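Local coordinates for protein 2-hydroxyhepta-2,4-diene-1,7-dioate isomerase (Corynebacterium glutamicum, PDB 4DBF) that belongs to the fumarylacetoacetate hydrolase (FAH) family, binds magnesium and probably acts as an oxaloacetate decarboxylase, at residues A[150-162]-A[232-244]. Numbering follows the deposited sequence. Where two conformers were deposited one is given.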
ATOM      1  N   VAL A 150      -1.649 -18.931  -4.223  1.00 26.39           N
ATOM      2  CA  VAL A 150      -1.619 -19.966  -3.215  1.00 25.17           C
ATOM      3  C   VAL A 150      -2.983 -20.663  -3.212  1.00 26.75           C
ATOM      4  O   VAL A 150      -4.009 -20.000  -3.231  1.00 27.14           O
ATOM      5  CB  VAL A 150      -1.366 -19.389  -1.865  1.00 25.34           C
ATOM      6  CG1 VAL A 150      -1.263 -20.487  -0.831  1.00 24.02           C
ATOM      7  CG2 VAL A 150      -0.113 -18.536  -1.925  1.00 25.20           C
ATOM      8  N   LYS A 151      -2.973 -21.999  -3.216  1.00 26.88           N
ATOM      9  CA  LYS A 151      -4.186 -22.781  -3.038  1.00 28.18           C
ATOM     10  C   LYS A 151      -4.619 -22.730  -1.575  1.00 26.39           C
ATOM     11  O   LYS A 151      -3.796 -22.778  -0.683  1.00 26.29           O
ATOM     12  CB  LYS A 151      -3.923 -24.253  -3.483  1.00 29.29           C
ATOM     13  CG  LYS A 151      -5.211 -25.037  -3.815  1.00 33.78           C
ATOM     14  CD  LYS A 151      -4.854 -26.517  -4.181  1.00 39.24           C
ATOM     15  CE  LYS A 151      -6.121 -27.376  -4.279  1.00 43.79           C
ATOM     16  NZ  LYS A 151      -5.932 -28.601  -5.177  1.00 44.37           N
ATOM     17  N   ALA A 152      -5.917 -22.633  -1.338  1.00 26.21           N
ATOM     18  CA  ALA A 152      -6.463 -22.480   0.005  1.00 26.46           C
ATOM     19  C   ALA A 152      -5.906 -23.499   0.985  1.00 28.47           C
ATOM     20  O   ALA A 152      -5.488 -23.159   2.079  1.00 28.41           O
ATOM     21  CB  ALA A 152      -7.988 -22.549  -0.052  1.00 26.57           C
ATOM     22  N   ASP A 153      -5.857 -24.775   0.597  1.00 29.38           N
ATOM     23  CA  ASP A 153      -5.431 -25.744   1.577  1.00 31.38           C
ATOM     24  C   ASP A 153      -3.884 -25.794   1.769  1.00 30.33           C
ATOM     25  O   ASP A 153      -3.391 -26.484   2.684  1.00 31.64           O
ATOM     26  CB  ASP A 153      -6.125 -27.115   1.347  1.00 33.36           C
ATOM     27  CG  ASP A 153      -5.671 -27.783   0.109  1.00 35.79           C
ATOM     28  OD1 ASP A 153      -4.764 -27.235  -0.539  1.00 38.29           O
ATOM     29  OD2 ASP A 153      -6.219 -28.860  -0.227  1.00 40.62           O
ATOM     30  N   ASP A 154      -3.138 -25.045   0.955  1.00 29.24           N
ATOM     31  CA  ASP A 154      -1.675 -24.821   1.185  1.00 31.11           C
ATOM     32  C   ASP A 154      -1.355 -23.526   1.983  1.00 29.90           C
ATOM     33  O   ASP A 154      -0.213 -23.107   2.051  1.00 31.60           O
ATOM     34  CB  ASP A 154      -0.915 -24.760  -0.150  1.00 31.90           C
ATOM     35  CG  ASP A 154      -1.048 -26.055  -0.951  1.00 37.04           C
ATOM     36  OD1 ASP A 154      -1.055 -25.981  -2.195  1.00 38.87           O
ATOM     37  OD2 ASP A 154      -1.179 -27.123  -0.322  1.00 38.67           O
ATOM     38  N   TRP A 155      -2.343 -22.929   2.633  1.00 28.82           N
ATOM     39  CA  TRP A 155      -2.127 -21.603   3.237  1.00 26.77           C
ATOM     40  C   TRP A 155      -1.033 -21.555   4.264  1.00 26.30           C
ATOM     41  O   TRP A 155      -0.286 -20.582   4.322  1.00 25.55           O
ATOM     42  CB  TRP A 155      -3.427 -21.036   3.770  1.00 26.29           C
ATOM     43  CG  TRP A 155      -3.972 -21.634   5.005  1.00 27.43           C
ATOM     44  CD1 TRP A 155      -4.947 -22.615   5.103  1.00 26.00           C
ATOM     45  CD2 TRP A 155      -3.666 -21.242   6.327  1.00 29.05           C
ATOM     46  NE1 TRP A 155      -5.210 -22.877   6.405  1.00 27.41           N
ATOM     47  CE2 TRP A 155      -4.469 -22.030   7.193  1.00 30.51           C
ATOM     48  CE3 TRP A 155      -2.802 -20.279   6.879  1.00 30.02           C
ATOM     49  CZ2 TRP A 155      -4.409 -21.916   8.559  1.00 30.09           C
ATOM     50  CZ3 TRP A 155      -2.750 -20.153   8.239  1.00 32.12           C
ATOM     51  CH2 TRP A 155      -3.551 -20.987   9.080  1.00 34.26           C
ATOM     52  N   LYS A 156      -0.922 -22.595   5.089  1.00 25.64           N
ATOM     53  CA  LYS A 156       0.100 -22.639   6.131  1.00 28.07           C
ATOM     54  C   LYS A 156       1.530 -22.501   5.655  1.00 27.64           C
ATOM     55  O   LYS A 156       2.340 -21.916   6.343  1.00 28.55           O
ATOM     56  CB  LYS A 156      -0.030 -23.889   7.043  1.00 28.51           C
ATOM     57  CG  LYS A 156      -1.305 -23.867   7.915  1.00 32.34           C
ATOM     58  CD  LYS A 156      -1.405 -25.035   8.889  1.00 37.11           C
ATOM     59  CE  LYS A 156      -2.836 -25.109   9.432  1.00 42.08           C
ATOM     60  NZ  LYS A 156      -3.046 -26.028  10.614  1.00 45.05           N
ATOM     61  N   SER A 157       1.829 -22.969   4.475  1.00 27.36           N
ATOM     62  CA  SER A 157       3.175 -22.911   3.949  1.00 27.17           C
ATOM     63  C   SER A 157       3.716 -21.488   3.713  1.00 26.98           C
ATOM     64  O   SER A 157       4.874 -21.313   3.589  1.00 25.41           O
ATOM     65  CB  SER A 157       3.245 -23.698   2.674  1.00 27.87           C
ATOM     66  OG  SER A 157       2.686 -22.977   1.626  1.00 33.18           O
ATOM     67  N   VAL A 158       2.834 -20.500   3.667  1.00 26.16           N
ATOM     68  CA  VAL A 158       3.239 -19.128   3.409  1.00 25.93           C
ATOM     69  C   VAL A 158       3.169 -18.206   4.613  1.00 25.53           C
ATOM     70  O   VAL A 158       3.557 -17.082   4.511  1.00 25.87           O
ATOM     71  CB  VAL A 158       2.440 -18.474   2.271  1.00 25.55           C
ATOM     72  CG1 VAL A 158       2.578 -19.200   0.971  1.00 27.87           C
ATOM     73  CG2 VAL A 158       1.007 -18.258   2.647  1.00 26.88           C
ATOM     74  N   VAL A 159       2.644 -18.676   5.726  1.00 24.66           N
ATOM     75  CA  VAL A 159       2.582 -17.816   6.879  1.00 24.46           C
ATOM     76  C   VAL A 159       3.714 -17.998   7.900  1.00 24.72           C
ATOM     77  O   VAL A 159       4.035 -19.083   8.302  1.00 23.68           O
ATOM     78  CB  VAL A 159       1.177 -17.638   7.514  1.00 27.34           C
ATOM     79  CG1 VAL A 159       0.025 -18.122   6.674  1.00 25.51           C
ATOM     80  CG2 VAL A 159       1.106 -17.970   8.979  1.00 27.69           C
ATOM     81  N   LEU A 160       4.300 -16.882   8.272  1.00 21.22           N
ATOM     82  CA  LEU A 160       5.262 -16.845   9.316  1.00 22.85           C
ATOM     83  C   LEU A 160       4.601 -17.087  10.657  1.00 23.19           C
ATOM     84  O   LEU A 160       5.059 -17.860  11.406  1.00 21.85           O
ATOM     85  CB  LEU A 160       6.008 -15.518   9.344  1.00 23.03           C
ATOM     86  CG  LEU A 160       7.003 -15.317  10.462  1.00 25.84           C
ATOM     87  CD1 LEU A 160       8.114 -16.318  10.470  1.00 29.39           C
ATOM     88  CD2 LEU A 160       7.529 -13.912  10.610  1.00 26.81           C
ATOM     89  N   GLY A 161       3.547 -16.361  10.935  1.00 20.92           N
ATOM     90  CA  GLY A 161       2.864 -16.506  12.202  1.00 21.86           C
ATOM     91  C   GLY A 161       1.707 -15.543  12.331  1.00 20.46           C
ATOM     92  O   GLY A 161       1.287 -14.895  11.334  1.00 19.89           O
ATOM     93  N   PHE A 162       1.181 -15.457  13.550  1.00 20.80           N
ATOM     94  CA  PHE A 162      -0.032 -14.685  13.779  1.00 21.59           C
ATOM     95  C   PHE A 162       0.353 -13.531  14.680  1.00 21.90           C
ATOM     96  O   PHE A 162       1.225 -13.692  15.509  1.00 22.35           O
ATOM     97  CB  PHE A 162      -1.133 -15.519  14.505  1.00 22.36           C
ATOM     98  CG  PHE A 162      -1.841 -16.492  13.591  1.00 25.90           C
ATOM     99  CD1 PHE A 162      -2.050 -16.196  12.251  1.00 28.88           C
ATOM    100  CD2 PHE A 162      -2.302 -17.719  14.074  1.00 30.29           C
ATOM    101  CE1 PHE A 162      -2.677 -17.137  11.381  1.00 33.63           C
ATOM    102  CE2 PHE A 162      -2.971 -18.629  13.215  1.00 28.32           C
ATOM    103  CZ  PHE A 162      -3.134 -18.328  11.870  1.00 28.98           C
ATOM    104  N   ILE A 232     -16.405 -15.468   7.689  1.00 29.22           N
ATOM    105  CA  ILE A 232     -17.075 -15.987   6.520  1.00 28.00           C
ATOM    106  C   ILE A 232     -16.112 -16.685   5.559  1.00 28.99           C
ATOM    107  O   ILE A 232     -16.355 -17.830   5.104  1.00 26.48           O
ATOM    108  CB  ILE A 232     -17.875 -14.841   5.846  1.00 28.13           C
ATOM    109  CG1 ILE A 232     -18.963 -14.328   6.809  1.00 27.70           C
ATOM    110  CG2 ILE A 232     -18.448 -15.280   4.490  1.00 27.22           C
ATOM    111  CD1 ILE A 232     -19.504 -12.936   6.403  1.00 27.16           C
ATOM    112  N   MET A 233     -15.015 -15.998   5.205  1.00 29.21           N
ATOM    113  CA  MET A 233     -13.907 -16.678   4.515  1.00 28.35           C
ATOM    114  C   MET A 233     -12.939 -17.084   5.578  1.00 27.50           C
ATOM    115  O   MET A 233     -12.504 -16.232   6.389  1.00 27.15           O
ATOM    116  CB  MET A 233     -13.206 -15.769   3.508  1.00 29.69           C
ATOM    117  CG  MET A 233     -14.061 -15.241   2.421  1.00 31.94           C
ATOM    118  SD  MET A 233     -13.099 -14.140   1.299  1.00 40.86           S
ATOM    119  CE  MET A 233     -11.625 -14.948   0.948  1.00 39.17           C
ATOM    120  N   LYS A 234     -12.688 -18.397   5.652  1.00 25.67           N
ATOM    121  CA  LYS A 234     -11.716 -18.977   6.561  0.50 26.23           C
ATOM    122  C   LYS A 234     -10.329 -18.625   6.085  1.00 25.38           C
ATOM    123  O   LYS A 234     -10.171 -18.176   4.941  1.00 25.07           O
ATOM    124  CB  LYS A 234     -11.882 -20.498   6.580  0.50 25.93           C
ATOM    125  CG  LYS A 234     -13.339 -20.934   6.814  0.50 27.63           C
ATOM    126  CD  LYS A 234     -13.431 -22.396   7.206  0.50 29.18           C
ATOM    127  CE  LYS A 234     -14.592 -22.646   8.167  0.50 25.96           C
ATOM    128  NZ  LYS A 234     -15.126 -23.973   7.857  0.50 29.96           N
ATOM    129  N   MET A 235      -9.334 -18.924   6.918  1.00 26.15           N
ATOM    130  CA  MET A 235      -7.973 -18.502   6.673  1.00 27.92           C
ATOM    131  C   MET A 235      -7.453 -18.869   5.263  1.00 26.79           C
ATOM    132  O   MET A 235      -6.872 -18.052   4.546  1.00 26.39           O
ATOM    133  CB  MET A 235      -7.083 -19.085   7.760  1.00 27.93           C
ATOM    134  CG  MET A 235      -5.705 -18.591   7.681  1.00 30.68           C
ATOM    135  SD  MET A 235      -5.591 -16.802   7.994  1.00 37.92           S
ATOM    136  CE  MET A 235      -6.774 -16.441   9.245  1.00 31.42           C
ATOM    137  N   GLY A 236      -7.678 -20.110   4.863  1.00 27.23           N
ATOM    138  CA  GLY A 236      -7.096 -20.591   3.619  1.00 23.96           C
ATOM    139  C   GLY A 236      -7.757 -19.902   2.463  1.00 23.84           C
ATOM    140  O   GLY A 236      -7.112 -19.583   1.485  1.00 23.68           O
ATOM    141  N   GLU A 237      -9.042 -19.632   2.571  1.00 21.98           N
ATOM    142  CA  GLU A 237      -9.737 -19.000   1.472  1.00 21.99           C
ATOM    143  C   GLU A 237      -9.307 -17.499   1.377  1.00 21.86           C
ATOM    144  O   GLU A 237      -9.193 -16.966   0.285  1.00 21.19           O
ATOM    145  CB  GLU A 237     -11.253 -19.057   1.657  1.00 22.74           C
ATOM    146  CG  GLU A 237     -11.985 -18.425   0.525  1.00 27.81           C
ATOM    147  CD  GLU A 237     -13.515 -18.432   0.657  1.00 35.39           C
ATOM    148  OE1 GLU A 237     -14.061 -18.928   1.679  1.00 33.44           O
ATOM    149  OE2 GLU A 237     -14.144 -17.894  -0.295  1.00 39.11           O
ATOM    150  N   ILE A 238      -9.103 -16.851   2.521  1.00 21.60           N
ATOM    151  CA  ILE A 238      -8.587 -15.448   2.485  1.00 20.79           C
ATOM    152  C   ILE A 238      -7.257 -15.390   1.704  1.00 21.50           C
ATOM    153  O   ILE A 238      -7.073 -14.582   0.793  1.00 19.89           O
ATOM    154  CB  ILE A 238      -8.356 -14.942   3.899  1.00 21.55           C
ATOM    155  CG1 ILE A 238      -9.714 -14.877   4.633  1.00 19.13           C
ATOM    156  CG2 ILE A 238      -7.733 -13.495   3.874  1.00 20.32           C
ATOM    157  CD1 ILE A 238      -9.571 -14.491   6.146  1.00 22.58           C
ATOM    158  N   ILE A 239      -6.316 -16.235   2.062  1.00 20.47           N
ATOM    159  CA  ILE A 239      -5.025 -16.255   1.389  1.00 21.96           C
ATOM    160  C   ILE A 239      -5.086 -16.563  -0.129  1.00 21.31           C
ATOM    161  O   ILE A 239      -4.433 -15.942  -0.911  1.00 20.01           O
ATOM    162  CB  ILE A 239      -4.029 -17.113   2.162  1.00 19.52           C
ATOM    163  CG1 ILE A 239      -3.597 -16.380   3.414  1.00 23.81           C
ATOM    164  CG2 ILE A 239      -2.819 -17.428   1.346  1.00 22.66           C
ATOM    165  CD1 ILE A 239      -3.337 -17.244   4.590  1.00 25.45           C
ATOM    166  N   GLU A 240      -5.932 -17.492  -0.509  1.00 21.53           N
ATOM    167  CA  GLU A 240      -6.150 -17.805  -1.900  1.00 22.48           C
ATOM    168  C   GLU A 240      -6.763 -16.637  -2.678  1.00 22.35           C
ATOM    169  O   GLU A 240      -6.364 -16.309  -3.775  1.00 21.55           O
ATOM    170  CB  GLU A 240      -7.075 -18.982  -1.967  1.00 22.82           C
ATOM    171  CG  GLU A 240      -7.463 -19.393  -3.335  1.00 24.78           C
ATOM    172  CD  GLU A 240      -8.378 -20.584  -3.298  1.00 32.86           C
ATOM    173  OE1 GLU A 240      -9.549 -20.389  -3.090  1.00 35.05           O
ATOM    174  OE2 GLU A 240      -7.910 -21.698  -3.448  1.00 35.53           O
ATOM    175  N   PHE A 241      -7.754 -16.023  -2.061  1.00 21.34           N
ATOM    176  CA  PHE A 241      -8.431 -14.861  -2.610  1.00 21.87           C
ATOM    177  C   PHE A 241      -7.490 -13.672  -2.864  1.00 19.50           C
ATOM    178  O   PHE A 241      -7.463 -13.107  -3.884  1.00 20.33           O
ATOM    179  CB  PHE A 241      -9.537 -14.477  -1.643  1.00 22.90           C
ATOM    180  CG  PHE A 241     -10.348 -13.294  -2.060  1.00 25.44           C
ATOM    181  CD1 PHE A 241     -11.262 -13.398  -3.052  1.00 31.14           C
ATOM    182  CD2 PHE A 241     -10.251 -12.116  -1.400  1.00 29.09           C
ATOM    183  CE1 PHE A 241     -12.026 -12.334  -3.406  1.00 29.45           C
ATOM    184  CE2 PHE A 241     -10.998 -11.045  -1.755  1.00 31.82           C
ATOM    185  CZ  PHE A 241     -11.893 -11.157  -2.752  1.00 30.98           C
ATOM    186  N   ILE A 242      -6.692 -13.358  -1.883  1.00 21.08           N
ATOM    187  CA  ILE A 242      -5.752 -12.282  -1.989  1.00 19.11           C
ATOM    188  C   ILE A 242      -4.678 -12.594  -3.016  1.00 21.21           C
ATOM    189  O   ILE A 242      -4.497 -11.852  -3.909  1.00 21.31           O
ATOM    190  CB  ILE A 242      -5.134 -11.960  -0.633  1.00 19.30           C
ATOM    191  CG1 ILE A 242      -6.198 -11.472   0.332  1.00 17.64           C
ATOM    192  CG2 ILE A 242      -4.034 -10.952  -0.779  1.00 18.57           C
ATOM    193  CD1 ILE A 242      -5.662 -11.204   1.697  1.00 16.89           C
ATOM    194  N   THR A 243      -4.006 -13.720  -2.862  1.00 20.33           N
ATOM    195  CA  THR A 243      -2.905 -14.070  -3.710  1.00 20.22           C
ATOM    196  C   THR A 243      -3.290 -14.431  -5.139  1.00 20.16           C
ATOM    197  O   THR A 243      -2.463 -14.543  -5.972  1.00 21.57           O
ATOM    198  CB  THR A 243      -1.991 -15.126  -3.068  1.00 21.11           C
ATOM    199  OG1 THR A 243      -2.673 -16.366  -2.968  1.00 20.10           O
ATOM    200  CG2 THR A 243      -1.580 -14.696  -1.738  1.00 16.46           C
ATOM    201  N   ALA A 244      -4.558 -14.584  -5.419  1.00 21.28           N
ATOM    202  CA  ALA A 244      -5.014 -14.719  -6.785  1.00 22.39           C
ATOM    203  C   ALA A 244      -4.930 -13.405  -7.569  1.00 23.88           C
ATOM    204  O   ALA A 244      -4.936 -13.407  -8.767  1.00 22.76           O
ATOM    205  CB  ALA A 244      -6.416 -15.240  -6.829  1.00 23.24           C
TER
HETATM  206  O   HOH W   1      -4.765 -18.120  -5.150  1.00 24.22           O
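Val-150 N donates a hydrogen bond to Thr-243 OG1 (3.0 Å, N-H...O 152°), and this hydroxyl donates in turn to Ile-239 O one turn back (2.7 Å), which fixes its rotation. Glu-240, its CG anti to the backbone N (chi1 177°), extends alongside Val-150 O so that OE2 accepts a hydrogen bond from Ala-152 N at 3.0 Å from above the carboxylate plane. A water donates to both Val-150 O and Glu-240 O.

Between Ala-152 and Gly-236 the backbones close to 4.1 Å between CA atoms, with reciprocal CA-H...O contacts. Gly-236 lies with its CA 3.3 Å from Trp-155 CD1, its N over the same indole face as Met-235 CG.

The indole receives Met-235 CG over its six-membered ring, 3.3 Å from the centroid, in a CH-pi contact, while SD lies farther above the same ring in a Met-aromatic contact. Lys-156 CG covers the opposite face. Ile-239 directs CD1 to Trp-155 and Val-159, and CG2 to Val-150 and Val-158.

Ile-239 also meets Ile-254 of strand 253-255, and Met-235 meets Val-141 of strand 133-143. Helix 235-243 thus packs on sheet strands, while this contact ties it to the loop entering strand 159-170, within the FAH-family C-terminal region.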